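Local coordinates for protein benzoylformate Decarboxylase (PDB 4K9Q) that probably catalyses the thiamine diphosphate-dependent decarboxylation of benzoylformate, using a cofactor that it binds together with a magnesium ion, at residues R2-K5 / E6-D10; N112-A115 / I116-P119; P129-P132 / E133-P136; G205-I208 / A209-Q212; D298-M301 / T302-A305. One frame throughout, in Å; residues are numbered along the deposited sequence.

Contact 1: residues R2-K5 / E6-D10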
loop_
_atom_site.group_PDB
_atom_site.type_symbol
_atom_site.label_atom_id
_atom_site.label_comp_id
_atom_site.label_asym_id
_atom_site.label_seq_id
_atom_site.Cartn_x
_atom_site.Cartn_y
_atom_site.Cartn_z
ATOM N N ARG A 2 28.782 4.087 21.360
ATOM C CA ARG A 2 29.366 4.701 20.177
ATOM C C ARG A 2 28.259 5.326 19.334
ATOM O O ARG A 2 27.082 5.112 19.605
ATOM C CB ARG A 2 30.162 3.675 19.369
ATOM C CG ARG A 2 31.520 3.356 19.975
ATOM C CD ARG A 2 32.352 2.451 19.084
ATOM N NE ARG A 2 33.778 2.700 19.281
ATOM C CZ ARG A 2 34.546 2.043 20.143
ATOM N NH1 ARG A 2 35.834 2.354 20.249
ATOM N NH2 ARG A 2 34.030 1.076 20.896
ATOM N N THR A 3 28.627 6.107 18.320
ATOM C CA THR A 3 27.595 6.712 17.480
ATOM C C THR A 3 26.960 5.650 16.595
ATOM O O THR A 3 27.598 4.661 16.236
ATOM C CB THR A 3 28.138 7.818 16.556
ATOM O OG1 THR A 3 29.113 7.263 15.663
ATOM C CG2 THR A 3 28.764 8.950 17.368
ATOM N N VAL A 4 25.700 5.868 16.248
ATOM C CA VAL A 4 25.022 5.034 15.265
ATOM C C VAL A 4 25.906 4.862 14.023
ATOM O O VAL A 4 26.057 3.760 13.497
ATOM C CB VAL A 4 23.673 5.664 14.864
ATOM C CG1 VAL A 4 23.067 4.924 13.659
ATOM C CG2 VAL A 4 22.708 5.714 16.055
ATOM N N LYS A 5 26.517 5.951 13.560
ATOM C CA LYS A 5 27.345 5.882 12.361
ATOM C C LYS A 5 28.544 4.936 12.539
ATOM O O LYS A 5 28.798 4.076 11.689
ATOM C CB LYS A 5 27.813 7.279 11.928
ATOM C CG LYS A 5 28.608 7.273 10.618
ATOM C CD LYS A 5 28.741 8.671 10.025
ATOM C CE LYS A 5 29.616 9.581 10.876
ATOM N NZ LYS A 5 31.059 9.222 10.806
ATOM N N GLU A 6 29.269 5.080 13.645
ATOM C CA GLU A 6 30.445 4.238 13.850
ATOM C C GLU A 6 30.064 2.754 13.915
ATOM O O GLU A 6 30.713 1.910 13.301
ATOM C CB GLU A 6 31.234 4.651 15.099
ATOM C CG GLU A 6 32.579 3.946 15.178
ATOM C CD GLU A 6 33.459 4.440 16.310
ATOM O OE1 GLU A 6 33.092 5.429 16.977
ATOM O OE2 GLU A 6 34.524 3.827 16.532
ATOM N N ILE A 7 29.001 2.445 14.650
ATOM C CA ILE A 7 28.532 1.067 14.779
ATOM C C ILE A 7 28.059 0.491 13.441
ATOM O O ILE A 7 28.316 -0.668 13.122
ATOM C CB ILE A 7 27.418 0.982 15.824
ATOM C CG1 ILE A 7 27.981 1.411 17.185
ATOM C CG2 ILE A 7 26.809 -0.422 15.869
ATOM C CD1 ILE A 7 26.920 1.682 18.230
ATOM N N THR A 8 27.367 1.316 12.661
ATOM C CA THR A 8 26.843 0.876 11.373
ATOM C C THR A 8 27.969 0.586 10.381
ATOM O O THR A 8 27.958 -0.440 9.692
ATOM C CB THR A 8 25.873 1.926 10.793
ATOM O OG1 THR A 8 24.773 2.108 11.696
ATOM C CG2 THR A 8 25.347 1.480 9.431
ATOM N N PHE A 9 28.945 1.485 10.295
ATOM C CA PHE A 9 30.053 1.248 9.385
ATOM C C PHE A 9 30.857 0.018 9.817
ATOM O O PHE A 9 31.306 -0.763 8.967
ATOM C CB PHE A 9 30.927 2.498 9.223
ATOM C CG PHE A 9 30.416 3.446 8.176
ATOM C CD1 PHE A 9 30.820 3.320 6.857
ATOM C CD2 PHE A 9 29.515 4.447 8.503
ATOM C CE1 PHE A 9 30.337 4.186 5.880
ATOM C CE2 PHE A 9 29.030 5.311 7.535
ATOM C CZ PHE A 9 29.442 5.179 6.224
ATOM N N ASP A 10 30.992 -0.186 11.125
ATOM C CA ASP A 10 31.655 -1.396 11.620
ATOM C C ASP A 10 30.901 -2.675 11.230
ATOM O O ASP A 10 31.513 -3.681 10.863
ATOM C CB ASP A 10 31.876 -1.336 13.128
ATOM C CG ASP A 10 33.192 -0.661 13.504
ATOM O OD1 ASP A 10 34.067 -0.481 12.623
ATOM O OD2 ASP A 10 33.350 -0.327 14.695
#
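T3 caps the first turn of the helix that follows it: its hydroxyl OG1 accepts from the backbone N of E6 at 3.0 Å, along a fairly straight N-H direction. The torsion chi1 of 61° puts OG1 between the backbone N and the carbonyl carbon of T3, within reach of E6 N and 3.4 Å from E6 CB. With an alanine here OG1 is gone, and E6 N would probably lose its capping acceptor, leaving the first turn freer to fray. Packing is tight on the buried side. V4 O takes both T8 N and T8 OG1, the hydroxyl at 2.8 Å and 40° above the carbonyl plane, which satisfies a buried polar group within one turn. I7 packs its CG1 on the T3 carbonyl oxygen, and R2 CB, 3.8 Å from that CG1, only borders this side. This is the opening strand-to-helix step of the N-terminal thiamine diphosphate-binding domain, where strand 2-3 pairs with strand 166-167 and the apolar face of helix 4-15 rests on helix 135-147. One turn further on, K5 CG lies 3.6 Å from F9 CD2, and K5 O sits at the ring edge, in its plane; F31 and F39 add further aromatic contacts to the ring. The solvent side is looser. R2 NE reaches E6 OE2 at 3.1 Å, a salt bridge whose hydrogen bond is weak and bent, with guanidinium and carboxylate planes 81° apart. R2 is modelled in two conformers, which makes this bridge doubtful as a lasting link.

Contact 2: residues N112-A115 / I116-P119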
loop_
_atom_site.group_PDB
_atom_site.type_symbol
_atom_site.label_atom_id
_atom_site.label_comp_id
_atom_site.label_asym_id
_atom_site.label_seq_id
_atom_site.Cartn_x
_atom_site.Cartn_y
_atom_site.Cartn_z
ATOM N N ASN A 112 10.437 12.501 2.947
ATOM C CA ASN A 112 10.008 11.381 2.143
ATOM C C ASN A 112 8.731 10.846 2.784
ATOM O O ASN A 112 8.775 9.987 3.667
ATOM C CB ASN A 112 11.106 10.320 2.093
ATOM C CG ASN A 112 10.885 9.314 0.992
ATOM O OD1 ASN A 112 9.880 9.375 0.271
ATOM N ND2 ASN A 112 11.830 8.386 0.840
ATOM N N ILE A 113 7.595 11.393 2.355
ATOM C CA ILE A 113 6.318 11.135 3.023
ATOM C C ILE A 113 5.860 9.699 2.771
ATOM O O ILE A 113 5.885 9.243 1.631
ATOM C CB ILE A 113 5.258 12.157 2.570
ATOM C CG1 ILE A 113 5.708 13.577 2.939
ATOM C CG2 ILE A 113 3.895 11.835 3.182
ATOM C CD1 ILE A 113 4.925 14.689 2.264
ATOM N N GLU A 114 5.455 8.990 3.831
ATOM C CA GLU A 114 5.155 7.559 3.724
ATOM C C GLU A 114 6.261 6.838 2.959
ATOM O O GLU A 114 5.996 6.087 2.013
ATOM C CB GLU A 114 3.808 7.308 3.031
ATOM C CG GLU A 114 2.602 7.698 3.839
ATOM C CD GLU A 114 1.411 6.751 3.643
ATOM O OE1 GLU A 114 1.277 6.116 2.565
ATOM O OE2 GLU A 114 0.597 6.640 4.587
ATOM N N ALA A 115 7.499 7.054 3.387
ATOM C CA ALA A 115 8.658 6.523 2.683
ATOM C C ALA A 115 8.566 5.031 2.401
ATOM O O ALA A 115 8.964 4.580 1.330
ATOM C CB ALA A 115 9.939 6.841 3.442
ATOM N N ILE A 116 8.046 4.246 3.341
ATOM C CA ILE A 116 8.079 2.799 3.134
ATOM C C ILE A 116 7.198 2.359 1.972
ATOM O O ILE A 116 7.395 1.274 1.413
ATOM C CB ILE A 116 7.710 1.996 4.397
ATOM C CG1 ILE A 116 6.249 2.239 4.791
ATOM C CG2 ILE A 116 8.667 2.335 5.542
ATOM C CD1 ILE A 116 5.729 1.315 5.904
ATOM N N ASN A 117 6.220 3.182 1.613
ATOM C CA ASN A 117 5.323 2.814 0.526
ATOM C C ASN A 117 5.786 3.224 -0.859
ATOM O O ASN A 117 5.349 2.645 -1.849
ATOM C CB ASN A 117 3.905 3.308 0.795
ATOM C CG ASN A 117 3.227 2.502 1.885
ATOM O OD1 ASN A 117 3.562 1.339 2.080
ATOM N ND2 ASN A 117 2.285 3.112 2.603
ATOM N N MET A 118 6.687 4.199 -0.931
ATOM C CA MET A 118 7.147 4.665 -2.237
ATOM C C MET A 118 7.767 3.579 -3.143
ATOM O O MET A 118 7.384 3.467 -4.301
ATOM C CB MET A 118 8.085 5.866 -2.097
ATOM C CG MET A 118 8.343 6.536 -3.443
ATOM S SD MET A 118 9.236 8.074 -3.321
ATOM C CE MET A 118 9.214 8.575 -5.057
ATOM N N PRO A 119 8.717 2.773 -2.622
ATOM C CA PRO A 119 9.381 1.784 -3.497
ATOM C C PRO A 119 8.552 0.524 -3.781
ATOM O O PRO A 119 8.938 -0.257 -4.649
ATOM C CB PRO A 119 10.640 1.419 -2.707
ATOM C CG PRO A 119 10.238 1.613 -1.279
ATOM C CD PRO A 119 9.275 2.764 -1.257
#
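The E114 carboxylate is met from above its plane by the amide of N117, ND2 standing 3.2 Å from OE1. The approach is lopsided: OE1 lies almost in the plane of the N117 amide and takes a fairly straight N-H (163°), whereas ND2 comes in 63° above the carboxylate plane. Each group has its stronger partner in the third subunit, where E114 OE2 forms a salt bridge with K120 and N117 ND2 also donates to OD1 of N117 of that subunit; the local bond links two side chains that both face it. Beneath them the backbone makes two overlapping type I beta turns, N117 N bonding E114 O at 2.9 Å and M118 N bonding A115 O at 3.2 Å. They lie in the long loop between strands 93-98 and 126-127, and the chain enters them through E114, whose backbone is in the left-handed helical region. P119, which has no N-H to carry the series on, instead sets its ring carbon CD 3.2 Å from A115 O. On the inner side, M118 stretches out with CG opposite the backbone N (chi1 -168°), and the M118 and N112 side chains cross at about a right angle, SD 3.9 Å from OD1. That methionine side chain lies about 10 Å from a bound thiamine diphosphate.

Contact 3: residues P129-P132 / E133-P136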
loop_
_atom_site.group_PDB
_atom_site.type_symbol
_atom_site.label_atom_id
_atom_site.label_comp_id
_atom_site.label_asym_id
_atom_site.label_seq_id
_atom_site.Cartn_x
_atom_site.Cartn_y
_atom_site.Cartn_z
ATOM N N PRO A 129 13.518 2.941 10.482
ATOM C CA PRO A 129 13.713 2.484 11.872
ATOM C C PRO A 129 12.959 3.325 12.909
ATOM O O PRO A 129 12.852 4.549 12.780
ATOM C CB PRO A 129 15.232 2.613 12.067
ATOM C CG PRO A 129 15.777 2.358 10.688
ATOM C CD PRO A 129 14.802 3.073 9.769
ATOM N N ALA A 130 12.445 2.656 13.938
ATOM C CA ALA A 130 11.598 3.297 14.936
ATOM C C ALA A 130 12.390 4.158 15.927
ATOM O O ALA A 130 11.804 4.930 16.670
ATOM C CB ALA A 130 10.770 2.244 15.694
ATOM N N ARG A 131 13.711 4.017 15.935
ATOM C CA ARG A 131 14.577 4.867 16.758
ATOM C C ARG A 131 16.022 4.754 16.252
ATOM O O ARG A 131 16.357 3.809 15.533
ATOM C CB ARG A 131 14.478 4.473 18.234
ATOM C CG ARG A 131 14.796 3.040 18.455
ATOM C CD ARG A 131 14.455 2.529 19.855
ATOM N NE ARG A 131 15.067 1.218 19.961
ATOM C CZ ARG A 131 15.622 0.724 21.055
ATOM N NH1 ARG A 131 15.612 1.423 22.186
ATOM N NH2 ARG A 131 16.174 -0.479 21.008
ATOM N N PRO A 132 16.872 5.733 16.593
ATOM C CA PRO A 132 18.281 5.661 16.183
ATOM C C PRO A 132 18.955 4.357 16.624
ATOM O O PRO A 132 19.758 3.794 15.880
ATOM C CB PRO A 132 18.925 6.844 16.912
ATOM C CG PRO A 132 17.801 7.779 17.220
ATOM C CD PRO A 132 16.556 6.959 17.346
ATOM N N GLU A 133 18.620 3.888 17.823
ATOM C CA GLU A 133 19.180 2.649 18.357
ATOM C C GLU A 133 18.999 1.451 17.422
ATOM O O GLU A 133 19.802 0.511 17.441
ATOM C CB GLU A 133 18.565 2.329 19.723
ATOM C CG GLU A 133 19.048 3.215 20.871
ATOM C CD GLU A 133 18.325 4.556 20.969
ATOM O OE1 GLU A 133 17.496 4.886 20.090
ATOM O OE2 GLU A 133 18.591 5.295 21.942
ATOM N N ASP A 134 17.946 1.480 16.606
ATOM C CA ASP A 134 17.623 0.361 15.731
ATOM C C ASP A 134 18.308 0.402 14.373
ATOM O O ASP A 134 18.159 -0.537 13.579
ATOM C CB ASP A 134 16.115 0.286 15.504
ATOM C CG ASP A 134 15.345 0.046 16.795
ATOM O OD1 ASP A 134 15.849 -0.690 17.672
ATOM O OD2 ASP A 134 14.239 0.603 16.929
ATOM N N VAL A 135 19.059 1.468 14.089
ATOM C CA VAL A 135 19.628 1.613 12.747
ATOM C C VAL A 135 20.603 0.483 12.363
ATOM O O VAL A 135 20.467 -0.105 11.284
ATOM C CB VAL A 135 20.222 3.033 12.500
ATOM C CG1 VAL A 135 21.020 3.071 11.185
ATOM C CG2 VAL A 135 19.108 4.082 12.519
ATOM N N PRO A 136 21.585 0.172 13.230
ATOM C CA PRO A 136 22.486 -0.935 12.890
ATOM C C PRO A 136 21.728 -2.240 12.680
ATOM O O PRO A 136 21.973 -2.929 11.686
ATOM C CB PRO A 136 23.416 -1.030 14.106
ATOM C CG PRO A 136 23.377 0.349 14.717
ATOM C CD PRO A 136 21.973 0.837 14.491
HETATM O O HOH W 1 12.878 -0.145 14.337
#
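R131 and D134 form the main charged pair, reached by an extended arginine chain whose CG sits between backbone N and carbonyl carbon (chi1 56°). R131 NE donates to D134 OD1 at 3.1 Å, and a weak bond from NE to OD2 and a long, weak one from NH2 to OD1 (3.4 Å) spread the contact over both oxygens. OD1 lies in the guanidinium plane, but NE stands 43° above the carboxylate plane, since the two flat groups are turned 52° apart. Over one guanidinium face sits E133 CB, 3.6 Å above its centre; the E133 carboxylate adds only an attraction of charges. The backbone hydrogen bonds, D134 N to R131 O and V135 N to P132 O (both 3.0 Å), close two overlapping type I turns that lead into helix 135-147. A water bridges D134 OD2 to A130 N. Apolar contact is slight, P129 CB approaching V135 CG2 at 4.2 Å. R131 NH1 makes a salt bridge with E102 of the third subunit, and R101 of that subunit bonds A130 O. Since D134 is buried yet meets both an arginine and a water, its carboxylate is likely to stay ionised, and R131 links acidic partners from two chains.

Contact 4: residues G205-I208 / A209-Q212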
loop_
_atom_site.group_PDB
_atom_site.type_symbol
_atom_site.label_atom_id
_atom_site.label_comp_id
_atom_site.label_asym_id
_atom_site.label_seq_id
_atom_site.Cartn_x
_atom_site.Cartn_y
_atom_site.Cartn_z
ATOM N N GLY A 205 17.312 -20.926 -18.024
ATOM C CA GLY A 205 17.236 -19.505 -17.747
ATOM C C GLY A 205 18.345 -19.032 -16.832
ATOM O O GLY A 205 19.210 -19.808 -16.398
ATOM N N SER A 206 18.308 -17.746 -16.504
ATOM C CA SER A 206 19.452 -17.096 -15.880
ATOM C C SER A 206 19.708 -17.373 -14.399
ATOM O O SER A 206 20.725 -16.930 -13.881
ATOM C CB SER A 206 19.407 -15.597 -16.152
ATOM O OG SER A 206 19.451 -15.393 -17.558
ATOM N N ASP A 207 18.825 -18.110 -13.726
ATOM C CA ASP A 207 19.137 -18.556 -12.362
ATOM C C ASP A 207 20.437 -19.356 -12.400
ATOM O O ASP A 207 21.223 -19.346 -11.446
ATOM C CB ASP A 207 18.036 -19.453 -11.770
ATOM C CG ASP A 207 16.743 -18.709 -11.456
ATOM O OD1 ASP A 207 16.668 -17.466 -11.638
ATOM O OD2 ASP A 207 15.786 -19.399 -11.010
ATOM N N ILE A 208 20.664 -20.045 -13.517
ATOM C CA ILE A 208 21.866 -20.848 -13.693
ATOM C C ILE A 208 23.117 -19.962 -13.673
ATOM O O ILE A 208 24.157 -20.340 -13.129
ATOM C CB ILE A 208 21.776 -21.694 -14.989
ATOM C CG1 ILE A 208 20.744 -22.817 -14.807
ATOM C CG2 ILE A 208 23.149 -22.264 -15.389
ATOM C CD1 ILE A 208 20.328 -23.446 -16.121
ATOM N N ALA A 209 23.004 -18.767 -14.242
ATOM C CA ALA A 209 24.123 -17.837 -14.258
ATOM C C ALA A 209 24.397 -17.334 -12.843
ATOM O O ALA A 209 25.528 -17.419 -12.363
ATOM C CB ALA A 209 23.840 -16.673 -15.201
ATOM N N ARG A 210 23.357 -16.828 -12.183
ATOM C CA ARG A 210 23.499 -16.253 -10.846
ATOM C C ARG A 210 24.026 -17.280 -9.845
ATOM O O ARG A 210 24.887 -16.958 -9.018
ATOM C CB ARG A 210 22.166 -15.659 -10.355
ATOM C CG ARG A 210 21.835 -14.282 -10.937
ATOM C CD ARG A 210 20.459 -13.804 -10.469
ATOM N NE ARG A 210 19.363 -14.558 -11.067
ATOM C CZ ARG A 210 18.813 -14.265 -12.247
ATOM N NH1 ARG A 210 19.249 -13.217 -12.943
ATOM N NH2 ARG A 210 17.819 -15.008 -12.720
ATOM N N SER A 211 23.525 -18.509 -9.932
ATOM C CA SER A 211 23.871 -19.556 -8.969
ATOM C C SER A 211 25.167 -20.287 -9.307
ATOM O O SER A 211 25.544 -21.238 -8.621
ATOM C CB SER A 211 22.732 -20.576 -8.856
ATOM O OG SER A 211 22.571 -21.286 -10.071
ATOM N N GLN A 212 25.839 -19.850 -10.367
ATOM C CA GLN A 212 27.116 -20.440 -10.764
ATOM C C GLN A 212 26.984 -21.915 -11.121
ATOM O O GLN A 212 27.854 -22.725 -10.794
ATOM C CB GLN A 212 28.187 -20.203 -9.692
ATOM C CG GLN A 212 28.472 -18.717 -9.514
ATOM C CD GLN A 212 29.607 -18.411 -8.564
ATOM O OE1 GLN A 212 29.438 -18.444 -7.343
ATOM N NE2 GLN A 212 30.769 -18.086 -9.120
HETATM O O HOH W 2 18.803 -16.534 -9.210
#
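D207 OD1 is gripped from several directions: R210 NH2 donates to it at 2.9 Å, K89 NZ makes a salt bridge with it, and a water adds a weak bond. The pair spans helix 207-210, a single turn that follows strand 201-204 of the parallel sheet in the Rossmann-like central domain and ends in a Schellman motif at Q212. R210 reaches OD1 through its anti lone pair, with a fairly straight N-H (164°) and OD1 in the guanidinium plane, although the two flat groups stand 72° apart. A bend at chi3 (-71°) brings the arginine head back over the turn, where S206 O lies 3.6 Å above the centre of one guanidinium face. The same water accepts from R210 NE and so bridges the two side chains. Other bonds fix the ends of both groups, since R210 NH1 pairs with E235 and D207 OD2 accepts from D297 N. With two cationic groups and a backbone N-H around it, the D207 carboxylate is likely to remain ionised although buried. Along the backbone, R210 N donates to S206 O in the carbonyl plane at 3.1 Å, while A209 N adds a weak bond to that oxygen. S211 N then bonds D207 O at 2.9 Å. The S211 hydroxyl comes to D207 O from the opposite face at 2.7 Å, but S211 has two conformers and this second bond is doubtful. Q212 turns to positive phi, and its N closes the end of the helix on A209 O at 3.2 Å.

Contact 5: residues D298-M301 / T302-A305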
loop_
_atom_site.group_PDB
_atom_site.type_symbol
_atom_site.label_atom_id
_atom_site.label_comp_id
_atom_site.label_asym_id
_atom_site.label_seq_id
_atom_site.Cartn_x
_atom_site.Cartn_y
_atom_site.Cartn_z
ATOM N N ASP A 298 12.645 -18.835 -7.312
ATOM C CA ASP A 298 11.721 -17.787 -6.885
ATOM C C ASP A 298 10.280 -18.308 -6.865
ATOM O O ASP A 298 9.697 -18.553 -7.920
ATOM C CB ASP A 298 11.831 -16.629 -7.885
ATOM C CG ASP A 298 10.974 -15.431 -7.516
ATOM O OD1 ASP A 298 10.230 -15.484 -6.513
ATOM O OD2 ASP A 298 11.052 -14.420 -8.255
ATOM N N PRO A 299 9.699 -18.483 -5.667
ATOM C CA PRO A 299 8.317 -18.977 -5.592
ATOM C C PRO A 299 7.332 -18.097 -6.382
ATOM O O PRO A 299 6.282 -18.577 -6.808
ATOM C CB PRO A 299 8.009 -18.935 -4.088
ATOM C CG PRO A 299 9.350 -19.021 -3.421
ATOM C CD PRO A 299 10.269 -18.220 -4.330
ATOM N N ASN A 300 7.660 -16.823 -6.581
ATOM C CA ASN A 300 6.789 -15.969 -7.386
ATOM C C ASN A 300 6.686 -16.483 -8.821
ATOM O O ASN A 300 5.597 -16.507 -9.404
ATOM C CB ASN A 300 7.273 -14.513 -7.366
ATOM C CG ASN A 300 6.416 -13.600 -8.239
ATOM O OD1 ASN A 300 6.830 -13.193 -9.328
ATOM N ND2 ASN A 300 5.214 -13.288 -7.766
ATOM N N MET A 301 7.818 -16.905 -9.384
ATOM C CA MET A 301 7.848 -17.395 -10.766
ATOM C C MET A 301 7.043 -18.674 -10.939
ATOM O O MET A 301 6.252 -18.806 -11.878
ATOM C CB MET A 301 9.282 -17.629 -11.248
ATOM C CG MET A 301 10.079 -16.358 -11.364
ATOM S SD MET A 301 9.258 -15.236 -12.511
ATOM C CE MET A 301 9.371 -13.720 -11.573
ATOM N N THR A 302 7.239 -19.624 -10.038
ATOM C CA THR A 302 6.488 -20.865 -10.140
ATOM C C THR A 302 4.993 -20.630 -9.855
ATOM O O THR A 302 4.137 -21.307 -10.428
ATOM C CB THR A 302 7.071 -21.946 -9.216
ATOM O OG1 THR A 302 7.292 -21.384 -7.917
ATOM C CG2 THR A 302 8.405 -22.471 -9.783
ATOM N N SER A 303 4.677 -19.667 -8.988
ATOM C CA SER A 303 3.275 -19.436 -8.632
ATOM C C SER A 303 2.430 -18.952 -9.804
ATOM O O SER A 303 1.213 -19.156 -9.814
ATOM C CB SER A 303 3.145 -18.466 -7.449
ATOM O OG SER A 303 3.301 -17.116 -7.853
ATOM N N LYS A 304 3.075 -18.330 -10.791
ATOM C CA LYS A 304 2.350 -17.689 -11.891
ATOM C C LYS A 304 2.648 -18.288 -13.272
ATOM O O LYS A 304 2.263 -17.714 -14.299
ATOM C CB LYS A 304 2.619 -16.172 -11.894
ATOM C CG LYS A 304 4.031 -15.776 -12.268
ATOM C CD LYS A 304 4.273 -14.311 -11.924
ATOM C CE LYS A 304 5.577 -13.821 -12.510
ATOM N NZ LYS A 304 5.985 -12.521 -11.893
ATOM N N ALA A 305 3.323 -19.437 -13.297
ATOM C CA ALA A 305 3.634 -20.127 -14.551
ATOM C C ALA A 305 2.367 -20.400 -15.374
ATOM O O ALA A 305 1.292 -20.637 -14.821
ATOM C CB ALA A 305 4.375 -21.437 -14.271
#
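K304 NZ donates to N300 OD1 at 2.8 Å, closing the side-chain contact across the one-and-a-half-turn helix 299-303 of the beta-alpha-beta unit formed with strands 291-296 and 309-312. The donor is tilted 20° from the amide's carbonyl plane. K304 runs out fully extended beyond CG alongside M301, whose CE touches NZ at 3.6 Å, so a methyl flanks the ammonium group. The stronger partner of NZ is E107 of the second subunit, a salt bridge that makes this lysine part of an interface. With a methionine in its place, E107 of the second subunit would probably lose its salt-bridge mate and N300 OD1 its donor, leaving the amide free to turn. N300 meets the lysine because its CG lies opposite the backbone N (chi1 178°), which carries the amide outward from the helix, where OD1 meets the extended chain coming from K304. The next shell is backbone: S303 OG donates to N300 O at 2.8 Å, K304 N makes weak bonds to both N300 O and M301 O, and S303 N bonds P299 O at 2.9 Å. Further out, the fourth subunit covers another side, its Q148 bonding T302 OG1 and P299 O, while T302 packs against both strands of the unit. The start of the helix is set by D298 at the N-cap, itself held through its backbone N by S296 OG. There OD1 of D298 accepts from N300 N at 2.9 Å, the N-H arriving 57° above the carboxylate plane.

Overall arrangement
All five contacts are local, each closing about a turn of chain, and they follow one another in series without nesting or crossing. Contact 1 starts helix 4-15 in the N-terminal domain. Contact 2 folds the loop before strand 126-127, and contact 3 leads from that strand into helix 135-147. There contact 3 meets contact 1 in space, V4 CG1 packing 3.6 Å from V135 CB, so the two helix starts lie together. Contacts 4 and 5 follow strands 201-204 and 291-296 of the central-domain sheet, their centres about 16 Å apart. Contacts 2 and 3 both face the third subunit; contacts 2 and 5 both touch the second.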